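Local structure of 'Carboxyl esterase 2 (5MIF) at residues A[107-120]-A[178-192]. The protein is probably a carboxylesterase of the alpha/beta hydrolase fold, hydrolysing carboxylic ester bonds. Numbering follows the deposited sequence.
Sequences DLLPVIAYFHGGGW and GVDPTNMGFGGDSAG
The Tyr114 ring carries the carbonyl oxygen of Gly187 over one face, 3.5 Å above its plane and displaced toward the rim, while Asp189 OD1 lies at its edge. Phe115 turns the edge at CE2 onto a face of Phe186 in a T-shaped pair, with planes at 88°, and Ala191 CB sits over the centre of the Trp120 five-membered ring in a CH-pi contact. Strands 109-115 and 184-189 run parallel as neighbours in the central sheet, bonded from Val111 N to Asn183 O at one end and from Phe115 N to Gly187 O, 2.9 Å, at the other. Phe115 and Phe186 share a sheet face covered by helices 158-173 and 191-206; Tyr114 occupies the opposite face, where Gly187 leaves room for it, since a CB there would collide with Tyr114 CD1. The ring lies across Gly187 and Gly188 because chi1 of -164° swings CG away from the backbone N, and Tyr114 OH donates to Asp189 OD1 at 2.8 Å, from above the carboxylate plane. A phenylalanine in place of Tyr114 would probably leave OD1 with little but a weak bond from Gly117 N and the carboxylate freer to turn. Gly188, Ser190 and Gly192 fit the GxSxG nucleophile elbow; Ser190 OG is hydrogen-bonded to His317 NE2, probably as nucleophile of a triad completed by Asp287. Water 2 links Ser190 OG to Gly118 N in the glycine-rich loop, consistent with an oxyanion hole there, as in related esterases. Buried Asp189, held by Tyr114 and Tyr128 and weakly linked to that loop, would probably steady the elbow's start.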
ATOM      1  N   ASP A 107      13.607  21.640  15.210  1.00 69.32           N
ATOM      2  CA  ASP A 107      14.814  22.366  14.841  1.00 69.31           C
ATOM      3  C   ASP A 107      15.716  21.531  13.931  1.00 64.77           C
ATOM      4  O   ASP A 107      16.011  21.922  12.808  1.00 63.91           O
ATOM      5  CB  ASP A 107      15.594  22.781  16.096  1.00 69.75           C
ATOM      6  CG  ASP A 107      14.709  23.427  17.159  1.00 83.87           C
ATOM      7  OD1 ASP A 107      13.477  23.501  16.946  1.00 83.05           O
ATOM      8  OD2 ASP A 107      15.244  23.828  18.221  1.00 77.14           O
ATOM      9  N   LEU A 108      16.143  20.368  14.421  1.00 56.41           N
ATOM     10  CA  LEU A 108      16.889  19.420  13.595  1.00 53.50           C
ATOM     11  C   LEU A 108      15.938  18.611  12.725  1.00 52.11           C
ATOM     12  O   LEU A 108      14.953  18.045  13.216  1.00 50.72           O
ATOM     13  CB  LEU A 108      17.729  18.476  14.461  1.00 49.15           C
ATOM     14  CG  LEU A 108      18.856  19.108  15.280  1.00 54.05           C
ATOM     15  CD1 LEU A 108      19.484  18.069  16.221  1.00 51.03           C
ATOM     16  CD2 LEU A 108      19.903  19.750  14.375  1.00 51.32           C
ATOM     17  N   LEU A 109      16.239  18.547  11.434  1.00 47.98           N
ATOM     18  CA  LEU A 109      15.418  17.787  10.511  1.00 46.33           C
ATOM     19  C   LEU A 109      15.651  16.295  10.688  1.00 46.59           C
ATOM     20  O   LEU A 109      16.773  15.873  10.956  1.00 44.28           O
ATOM     21  CB  LEU A 109      15.724  18.188   9.078  1.00 47.31           C
ATOM     22  CG  LEU A 109      15.157  19.544   8.705  1.00 48.22           C
ATOM     23  CD1 LEU A 109      15.718  19.989   7.355  1.00 45.99           C
ATOM     24  CD2 LEU A 109      13.661  19.442   8.668  1.00 45.26           C
ATOM     25  N   PRO A 110      14.584  15.488  10.564  1.00 46.05           N
ATOM     26  CA  PRO A 110      14.794  14.045  10.439  1.00 44.75           C
ATOM     27  C   PRO A 110      15.555  13.789   9.140  1.00 45.26           C
ATOM     28  O   PRO A 110      15.454  14.626   8.233  1.00 40.01           O
ATOM     29  CB  PRO A 110      13.375  13.473  10.365  1.00 47.16           C
ATOM     30  CG  PRO A 110      12.461  14.594  10.754  1.00 45.86           C
ATOM     31  CD  PRO A 110      13.168  15.855  10.403  1.00 46.21           C
ATOM     32  N   VAL A 111      16.247  12.661   9.014  1.00 41.29           N
ATOM     33  CA  VAL A 111      17.038  12.433   7.807  1.00 41.24           C
ATOM     34  C   VAL A 111      16.899  11.014   7.295  1.00 39.67           C
ATOM     35  O   VAL A 111      16.953  10.049   8.054  1.00 39.63           O
ATOM     36  CB  VAL A 111      18.532  12.747   8.042  1.00 37.64           C
ATOM     37  CG1 VAL A 111      19.075  11.957   9.222  1.00 38.14           C
ATOM     38  CG2 VAL A 111      19.351  12.482   6.767  1.00 38.23           C
ATOM     39  N   ILE A 112      16.686  10.894   5.991  1.00 40.01           N
ATOM     40  CA  ILE A 112      16.621   9.586   5.364  1.00 34.91           C
ATOM     41  C   ILE A 112      17.931   9.298   4.618  1.00 39.54           C
ATOM     42  O   ILE A 112      18.245   9.975   3.629  1.00 34.80           O
ATOM     43  CB  ILE A 112      15.441   9.492   4.373  1.00 35.62           C
ATOM     44  CG1 ILE A 112      14.114   9.832   5.075  1.00 36.77           C
ATOM     45  CG2 ILE A 112      15.418   8.110   3.716  1.00 34.79           C
ATOM     46  CD1 ILE A 112      12.972  10.118   4.120  1.00 33.57           C
ATOM     47  N   ALA A 113      18.686   8.302   5.085  1.00 37.36           N
ATOM     48  CA  ALA A 113      19.839   7.825   4.324  1.00 36.66           C
ATOM     49  C   ALA A 113      19.287   6.988   3.183  1.00 38.21           C
ATOM     50  O   ALA A 113      18.623   5.973   3.421  1.00 35.49           O
ATOM     51  CB  ALA A 113      20.783   7.002   5.195  1.00 33.16           C
ATOM     52  N   TYR A 114      19.514   7.424   1.944  1.00 35.66           N
ATOM     53  CA  TYR A 114      18.941   6.715   0.810  1.00 28.61           C
ATOM     54  C   TYR A 114      20.014   6.033  -0.067  1.00 35.39           C
ATOM     55  O   TYR A 114      21.009   6.645  -0.437  1.00 34.10           O
ATOM     56  CB  TYR A 114      18.066   7.648  -0.054  1.00 32.81           C
ATOM     57  CG  TYR A 114      17.190   6.814  -0.969  1.00 37.63           C
ATOM     58  CD1 TYR A 114      15.975   6.307  -0.519  1.00 32.10           C
ATOM     59  CD2 TYR A 114      17.630   6.440  -2.243  1.00 33.66           C
ATOM     60  CE1 TYR A 114      15.198   5.499  -1.313  1.00 33.07           C
ATOM     61  CE2 TYR A 114      16.856   5.633  -3.048  1.00 35.93           C
ATOM     62  CZ  TYR A 114      15.636   5.164  -2.573  1.00 35.00           C
ATOM     63  OH  TYR A 114      14.863   4.355  -3.367  1.00 34.97           O
ATOM     64  N   PHE A 115      19.791   4.758  -0.389  1.00 33.01           N
ATOM     65  CA  PHE A 115      20.711   3.969  -1.193  1.00 33.46           C
ATOM     66  C   PHE A 115      20.031   3.599  -2.507  1.00 36.29           C
ATOM     67  O   PHE A 115      19.097   2.803  -2.525  1.00 35.08           O
ATOM     68  CB  PHE A 115      21.157   2.724  -0.420  1.00 33.45           C
ATOM     69  CG  PHE A 115      21.503   3.018   1.005  1.00 36.35           C
ATOM     70  CD1 PHE A 115      22.693   3.662   1.320  1.00 31.97           C
ATOM     71  CD2 PHE A 115      20.614   2.710   2.028  1.00 35.79           C
ATOM     72  CE1 PHE A 115      23.010   3.970   2.634  1.00 35.30           C
ATOM     73  CE2 PHE A 115      20.914   3.025   3.346  1.00 33.27           C
ATOM     74  CZ  PHE A 115      22.116   3.648   3.652  1.00 34.18           C
ATOM     75  N   HIS A 116      20.480   4.209  -3.604  1.00 35.73           N
ATOM     76  CA  HIS A 116      19.760   4.115  -4.876  1.00 33.26           C
ATOM     77  C   HIS A 116      19.990   2.786  -5.568  1.00 33.21           C
ATOM     78  O   HIS A 116      20.964   2.079  -5.281  1.00 35.45           O
ATOM     79  CB  HIS A 116      20.172   5.263  -5.798  1.00 36.29           C
ATOM     80  CG  HIS A 116      21.532   5.099  -6.410  1.00 35.69           C
ATOM     81  ND1 HIS A 116      21.766   4.282  -7.501  1.00 35.77           N
ATOM     82  CD2 HIS A 116      22.726   5.657  -6.093  1.00 35.60           C
ATOM     83  CE1 HIS A 116      23.045   4.355  -7.833  1.00 35.56           C
ATOM     84  NE2 HIS A 116      23.649   5.180  -6.993  1.00 36.60           N
ATOM     85  N   GLY A 117      19.084   2.440  -6.474  1.00 33.94           N
ATOM     86  CA  GLY A 117      19.211   1.220  -7.260  1.00 35.25           C
ATOM     87  C   GLY A 117      19.813   1.527  -8.622  1.00 37.40           C
ATOM     88  O   GLY A 117      20.333   2.630  -8.835  1.00 34.50           O
ATOM     89  N   GLY A 118      19.702   0.572  -9.542  1.00 39.19           N
ATOM     90  CA  GLY A 118      20.383   0.630 -10.822  1.00 40.57           C
ATOM     91  C   GLY A 118      21.336  -0.547 -11.003  1.00 46.16           C
ATOM     92  O   GLY A 118      22.317  -0.456 -11.745  1.00 45.61           O
ATOM     93  N   GLY A 119      21.074  -1.647 -10.297  1.00 44.56           N
ATOM     94  CA  GLY A 119      21.840  -2.871 -10.486  1.00 44.71           C
ATOM     95  C   GLY A 119      23.311  -2.786 -10.099  1.00 42.22           C
ATOM     96  O   GLY A 119      24.122  -3.549 -10.624  1.00 42.67           O
ATOM     97  N   TRP A 120      23.643  -1.840  -9.212  1.00 41.12           N
ATOM     98  CA  TRP A 120      25.011  -1.542  -8.764  1.00 38.53           C
ATOM     99  C   TRP A 120      25.887  -0.947  -9.872  1.00 41.29           C
ATOM    100  O   TRP A 120      27.002  -0.529  -9.585  1.00 42.40           O
ATOM    101  CB  TRP A 120      25.702  -2.792  -8.178  1.00 39.49           C
ATOM    102  CG  TRP A 120      24.965  -3.407  -7.033  1.00 39.19           C
ATOM    103  CD1 TRP A 120      24.893  -2.936  -5.743  1.00 38.81           C
ATOM    104  CD2 TRP A 120      24.168  -4.597  -7.071  1.00 39.40           C
ATOM    105  NE1 TRP A 120      24.099  -3.771  -4.980  1.00 39.28           N
ATOM    106  CE2 TRP A 120      23.646  -4.797  -5.769  1.00 38.45           C
ATOM    107  CE3 TRP A 120      23.848  -5.516  -8.077  1.00 40.41           C
ATOM    108  CZ2 TRP A 120      22.823  -5.881  -5.450  1.00 38.22           C
ATOM    109  CZ3 TRP A 120      23.031  -6.600  -7.755  1.00 43.74           C
ATOM    110  CH2 TRP A 120      22.530  -6.772  -6.453  1.00 45.34           C
ATOM    111  N   GLY A 178      22.507  20.207  10.530  1.00 49.72           N
ATOM    112  CA  GLY A 178      21.121  20.553  10.787  1.00 46.34           C
ATOM    113  C   GLY A 178      20.174  19.371  10.687  1.00 45.22           C
ATOM    114  O   GLY A 178      18.979  19.557  10.488  1.00 48.26           O
ATOM    115  N   VAL A 179      20.702  18.154  10.795  1.00 44.59           N
ATOM    116  CA  VAL A 179      19.840  16.980  10.807  1.00 45.59           C
ATOM    117  C   VAL A 179      20.034  16.234  12.110  1.00 45.09           C
ATOM    118  O   VAL A 179      21.047  16.390  12.795  1.00 43.62           O
ATOM    119  CB  VAL A 179      20.101  16.020   9.618  1.00 41.37           C
ATOM    120  CG1 VAL A 179      19.919  16.746   8.298  1.00 42.58           C
ATOM    121  CG2 VAL A 179      21.487  15.398   9.720  1.00 40.47           C
ATOM    122  N   ASP A 180      19.049  15.414  12.441  1.00 47.95           N
ATOM    123  CA  ASP A 180      19.059  14.676  13.691  1.00 48.71           C
ATOM    124  C   ASP A 180      19.383  13.210  13.444  1.00 47.44           C
ATOM    125  O   ASP A 180      18.518  12.445  13.027  1.00 47.90           O
ATOM    126  CB  ASP A 180      17.698  14.832  14.386  1.00 50.51           C
ATOM    127  CG  ASP A 180      17.613  14.080  15.700  1.00 51.57           C
ATOM    128  OD1 ASP A 180      18.642  13.553  16.179  1.00 52.48           O
ATOM    129  OD2 ASP A 180      16.488  13.991  16.232  1.00 61.19           O
ATOM    130  N   PRO A 181      20.635  12.812  13.706  1.00 49.26           N
ATOM    131  CA  PRO A 181      21.043  11.426  13.451  1.00 50.09           C
ATOM    132  C   PRO A 181      20.292  10.406  14.300  1.00 53.24           C
ATOM    133  O   PRO A 181      20.297   9.226  13.962  1.00 53.84           O
ATOM    134  CB  PRO A 181      22.538  11.429  13.808  1.00 53.29           C
ATOM    135  CG  PRO A 181      22.954  12.874  13.711  1.00 53.53           C
ATOM    136  CD  PRO A 181      21.756  13.640  14.180  1.00 50.17           C
ATOM    137  N   THR A 182      19.638  10.851  15.368  1.00 53.69           N
ATOM    138  CA  THR A 182      18.838   9.949  16.188  1.00 51.49           C
ATOM    139  C   THR A 182      17.434   9.785  15.624  1.00 49.71           C
ATOM    140  O   THR A 182      16.658   8.973  16.114  1.00 57.79           O
ATOM    141  CB  THR A 182      18.725  10.443  17.648  1.00 52.43           C
ATOM    142  OG1 THR A 182      17.767  11.506  17.722  1.00 59.24           O
ATOM    143  CG2 THR A 182      20.062  10.936  18.152  1.00 51.85           C
ATOM    144  N   ASN A 183      17.100  10.558  14.600  1.00 46.33           N
ATOM    145  CA  ASN A 183      15.849  10.344  13.891  1.00 48.25           C
ATOM    146  C   ASN A 183      16.079   9.962  12.431  1.00 47.58           C
ATOM    147  O   ASN A 183      15.696  10.698  11.516  1.00 42.66           O
ATOM    148  CB  ASN A 183      14.968  11.585  13.970  1.00 50.59           C
ATOM    149  CG  ASN A 183      13.850  11.419  14.957  1.00 58.97           C
ATOM    150  OD1 ASN A 183      12.934  10.620  14.742  1.00 58.86           O
ATOM    151  ND2 ASN A 183      13.927  12.148  16.074  1.00 56.20           N
ATOM    152  N   MET A 184      16.657   8.782  12.218  1.00 47.76           N
ATOM    153  CA  MET A 184      17.134   8.408  10.889  1.00 40.33           C
ATOM    154  C   MET A 184      16.288   7.322  10.246  1.00 42.14           C
ATOM    155  O   MET A 184      15.908   6.354  10.901  1.00 39.08           O
ATOM    156  CB  MET A 184      18.591   7.931  10.974  1.00 37.17           C
ATOM    157  CG  MET A 184      19.271   7.705   9.621  1.00 38.26           C
ATOM    158  SD  MET A 184      20.950   7.061   9.783  1.00 36.33           S
ATOM    159  CE  MET A 184      21.756   8.451  10.554  1.00 45.00           C
ATOM    160  N   GLY A 185      16.024   7.473   8.951  1.00 34.86           N
ATOM    161  CA  GLY A 185      15.447   6.395   8.187  1.00 35.34           C
ATOM    162  C   GLY A 185      16.456   5.849   7.189  1.00 40.33           C
ATOM    163  O   GLY A 185      17.429   6.535   6.825  1.00 38.67           O
ATOM    164  N   PHE A 186      16.242   4.598   6.787  1.00 36.13           N
ATOM    165  CA  PHE A 186      16.903   3.992   5.634  1.00 36.83           C
ATOM    166  C   PHE A 186      15.882   3.801   4.527  1.00 37.38           C
ATOM    167  O   PHE A 186      14.764   3.346   4.783  1.00 37.27           O
ATOM    168  CB  PHE A 186      17.503   2.616   5.956  1.00 35.05           C
ATOM    169  CG  PHE A 186      18.813   2.651   6.679  1.00 34.98           C
ATOM    170  CD1 PHE A 186      19.380   3.836   7.098  1.00 34.89           C
ATOM    171  CD2 PHE A 186      19.489   1.464   6.930  1.00 35.79           C
ATOM    172  CE1 PHE A 186      20.597   3.831   7.776  1.00 32.02           C
ATOM    173  CE2 PHE A 186      20.692   1.452   7.597  1.00 32.12           C
ATOM    174  CZ  PHE A 186      21.254   2.645   8.015  1.00 35.61           C
ATOM    175  N   GLY A 187      16.271   4.104   3.296  1.00 34.22           N
ATOM    176  CA  GLY A 187      15.474   3.740   2.141  1.00 34.23           C
ATOM    177  C   GLY A 187      16.387   3.176   1.056  1.00 35.85           C
ATOM    178  O   GLY A 187      17.552   3.568   0.952  1.00 36.96           O
ATOM    179  N   GLY A 188      15.874   2.246   0.260  1.00 34.37           N
ATOM    180  CA  GLY A 188      16.626   1.727  -0.867  1.00 36.82           C
ATOM    181  C   GLY A 188      15.731   0.940  -1.800  1.00 36.19           C
ATOM    182  O   GLY A 188      14.803   0.266  -1.350  1.00 36.29           O
ATOM    183  N   ASP A 189      16.011   1.028  -3.098  1.00 30.73           N
ATOM    184  CA  ASP A 189      15.216   0.350  -4.117  1.00 33.32           C
ATOM    185  C   ASP A 189      16.087  -0.632  -4.895  1.00 38.59           C
ATOM    186  O   ASP A 189      17.226  -0.311  -5.261  1.00 37.56           O
ATOM    187  CB  ASP A 189      14.576   1.364  -5.075  1.00 32.69           C
ATOM    188  CG  ASP A 189      15.611   2.120  -5.896  1.00 37.44           C
ATOM    189  OD1 ASP A 189      16.355   2.933  -5.308  1.00 35.43           O
ATOM    190  OD2 ASP A 189      15.679   1.898  -7.120  1.00 38.37           O
ATOM    191  N   SER A 190      15.551  -1.826  -5.128  1.00 38.85           N
ATOM    192  CA  SER A 190      16.214  -2.836  -5.956  1.00 39.93           C
ATOM    193  C   SER A 190      17.608  -3.182  -5.398  1.00 38.73           C
ATOM    194  O   SER A 190      17.728  -3.693  -4.280  1.00 39.76           O
ATOM    195  CB  SER A 190      16.294  -2.338  -7.404  1.00 38.34           C
ATOM    196  OG  SER A 190      16.476  -3.422  -8.297  1.00 43.22           O
ATOM    197  N   ALA A 191      18.658  -2.896  -6.164  1.00 39.14           N
ATOM    198  CA  ALA A 191      20.024  -3.064  -5.676  1.00 35.49           C
ATOM    199  C   ALA A 191      20.262  -2.219  -4.413  1.00 35.97           C
ATOM    200  O   ALA A 191      20.997  -2.616  -3.512  1.00 35.47           O
ATOM    201  CB  ALA A 191      21.031  -2.698  -6.765  1.00 38.70           C
ATOM    202  N   GLY A 192      19.641  -1.044  -4.360  1.00 34.69           N
ATOM    203  CA  GLY A 192      19.728  -0.195  -3.185  1.00 32.58           C
ATOM    204  C   GLY A 192      19.014  -0.808  -1.993  1.00 34.10           C
ATOM    205  O   GLY A 192      19.316  -0.499  -0.843  1.00 35.34           O
TER
HETATM  206  O   HOH W   1      14.312  15.460  14.095  1.00 49.90           O
HETATM  207  O   HOH W   2      18.253  -1.869 -10.003  1.00 45.19           O